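Local atomic coordinates of uncharacterized protein (Plasmodium falciparum, PDB entry 1ZSO), a protein that is of unknown function but belongs to a eukaryotic CXXC-motif family that is thought to bind zinc. Residues D30-I35 against F118-F123. Sequence-based numbering, arbitrary orientation.
Sequences DEYLWI and FPSNNF
Tyr-32, Ile-35 and Phe-118 bury the most surface where the run into strand 34-40 meets the connection from strand 112-117 to strand 123-127. The setting is an all-beta fold. Strands 34-40 and 112-117 are antiparallel neighbours in one sheet, and Phe-118 N still donates a hydrogen bond to Ile-35 O (3.2 Å). The Ile-35 side chain crosses that of Phe-118 at about a right angle. Ile-35 CG2 rests on Phe-118 CB at 3.9 Å, while Ile-35 CD1 reaches Ser-120 CB. Next to this pair a water bridges the two segments. It donates to Leu-33 O and Phe-118 O, bonds to Tyr-32 OH, and accepts weakly from Ile-35 N. Tyr-32 has CG anti to its backbone N (chi1 -175°), and its ring reaches across to the loop. There Tyr-32 OH accepts from Ser-120 N at 3.1 Å. Tyr-32 CE1 lies over one face of the Phe-123 ring, toward its rim, with the two planes at 52°. On another side of the tyrosine ring, Tyr-32 CD2 sits over the centre of the Trp-34 ring. In the second subunit, Tyr-79 packs on Leu-33 and Asn-122. The Asn-122 side chain ties the loop back to the strand side. Its OD1 takes two bonds: Ser-120 OG donates at 2.8 Å, tilted 19° from the carbonyl plane, and Leu-33 N donates from well above that plane at 3.3 Å.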
# COMPACT_ATOMS: atom_id res chain seq x y z
N ASP B 30 11.04 -12.70 4.04
CA ASP B 30 10.78 -11.30 3.67
C ASP B 30 9.66 -11.15 2.67
O ASP B 30 9.06 -10.09 2.59
CB ASP B 30 12.04 -10.67 3.10
CG ASP B 30 13.06 -10.33 4.16
OD1 ASP B 30 12.82 -10.65 5.34
OD2 ASP B 30 14.12 -9.74 3.81
N GLU B 31 9.42 -12.21 1.90
CA GLU B 31 8.32 -12.27 0.94
C GLU B 31 6.95 -12.39 1.64
O GLU B 31 5.92 -12.17 1.04
CB GLU B 31 8.51 -13.46 -0.04
CG GLU B 31 9.87 -13.54 -0.77
CD GLU B 31 10.08 -14.86 -1.57
OE1 GLU B 31 9.09 -15.39 -2.16
OE2 GLU B 31 11.24 -15.38 -1.64
N TYR B 32 6.93 -12.74 2.93
CA TYR B 32 5.69 -13.03 3.56
C TYR B 32 4.69 -11.87 3.37
O TYR B 32 5.00 -10.67 3.55
CB TYR B 32 5.86 -13.37 5.07
CG TYR B 32 4.55 -13.78 5.69
CD1 TYR B 32 4.05 -15.04 5.51
CD2 TYR B 32 3.76 -12.84 6.34
CE1 TYR B 32 2.81 -15.39 6.04
CE2 TYR B 32 2.54 -13.18 6.85
CZ TYR B 32 2.06 -14.47 6.71
OH TYR B 32 0.82 -14.80 7.20
N LEU B 33 3.47 -12.26 2.99
CA LEU B 33 2.40 -11.29 2.75
C LEU B 33 1.56 -11.06 3.99
O LEU B 33 0.72 -11.91 4.33
CB LEU B 33 1.49 -11.75 1.62
CG LEU B 33 0.60 -10.60 1.20
CD1 LEU B 33 1.49 -9.47 0.73
CD2 LEU B 33 -0.37 -10.99 0.11
N TRP B 34 1.77 -9.92 4.67
CA TRP B 34 0.91 -9.58 5.84
C TRP B 34 -0.42 -9.04 5.37
O TRP B 34 -0.48 -8.22 4.42
CB TRP B 34 1.59 -8.57 6.77
CG TRP B 34 2.82 -9.08 7.32
CD1 TRP B 34 4.07 -8.85 6.86
CD2 TRP B 34 2.95 -9.98 8.42
NE1 TRP B 34 4.99 -9.52 7.62
CE2 TRP B 34 4.32 -10.23 8.59
CE3 TRP B 34 2.05 -10.56 9.30
CZ2 TRP B 34 4.80 -11.07 9.58
CZ3 TRP B 34 2.53 -11.41 10.27
CH2 TRP B 34 3.89 -11.64 10.41
N ILE B 35 -1.49 -9.55 5.99
CA ILE B 35 -2.89 -9.27 5.63
C ILE B 35 -3.67 -8.96 6.91
O ILE B 35 -3.61 -9.66 7.93
CB ILE B 35 -3.49 -10.44 4.85
CG1 ILE B 35 -2.59 -10.78 3.66
CG2 ILE B 35 -4.90 -10.10 4.33
CD1 ILE B 35 -2.88 -12.07 3.02
N PHE B 118 -4.93 -12.33 9.00
CA PHE B 118 -5.19 -13.42 8.10
C PHE B 118 -3.91 -14.08 7.68
O PHE B 118 -3.21 -13.56 6.87
CB PHE B 118 -5.93 -12.93 6.87
CG PHE B 118 -7.24 -12.33 7.20
CD1 PHE B 118 -7.32 -11.02 7.62
CD2 PHE B 118 -8.40 -13.10 7.16
CE1 PHE B 118 -8.55 -10.45 7.96
CE2 PHE B 118 -9.62 -12.54 7.49
CZ PHE B 118 -9.68 -11.21 7.92
N PRO B 119 -3.63 -15.28 8.20
CA PRO B 119 -2.46 -16.00 7.72
C PRO B 119 -2.58 -16.25 6.24
O PRO B 119 -3.68 -16.48 5.72
CB PRO B 119 -2.50 -17.33 8.49
CG PRO B 119 -3.82 -17.41 9.11
CD PRO B 119 -4.38 -16.02 9.22
N SER B 120 -1.45 -16.16 5.55
CA SER B 120 -1.45 -16.24 4.11
C SER B 120 -0.91 -17.62 3.75
O SER B 120 -0.97 -18.53 4.56
CB SER B 120 -0.64 -15.09 3.50
OG SER B 120 0.74 -15.16 3.87
N ASN B 121 -0.42 -17.78 2.54
CA ASN B 121 0.13 -19.07 2.14
C ASN B 121 1.55 -18.96 1.65
O ASN B 121 1.93 -19.61 0.70
CB ASN B 121 -0.77 -19.77 1.12
CG ASN B 121 -1.66 -18.81 0.38
OD1 ASN B 121 -2.87 -18.71 0.67
ND2 ASN B 121 -1.07 -18.06 -0.56
N ASN B 122 2.34 -18.12 2.30
CA ASN B 122 3.77 -18.12 2.04
C ASN B 122 4.54 -18.52 3.30
O ASN B 122 5.63 -18.02 3.55
CB ASN B 122 4.39 -16.78 1.50
CG ASN B 122 3.38 -15.73 1.03
OD1 ASN B 122 2.60 -15.18 1.81
ND2 ASN B 122 3.51 -15.35 -0.22
N PHE B 123 4.01 -19.44 4.10
CA PHE B 123 4.81 -19.92 5.24
C PHE B 123 5.80 -20.95 4.75
O PHE B 123 5.67 -21.46 3.65
CB PHE B 123 3.95 -20.51 6.34
CG PHE B 123 3.14 -19.51 7.08
CD1 PHE B 123 3.69 -18.80 8.12
CD2 PHE B 123 1.81 -19.27 6.74
CE1 PHE B 123 2.96 -17.86 8.81
CE2 PHE B 123 1.07 -18.35 7.43
CZ PHE B 123 1.65 -17.65 8.48
O HOH W 1 -0.85 -12.45 6.68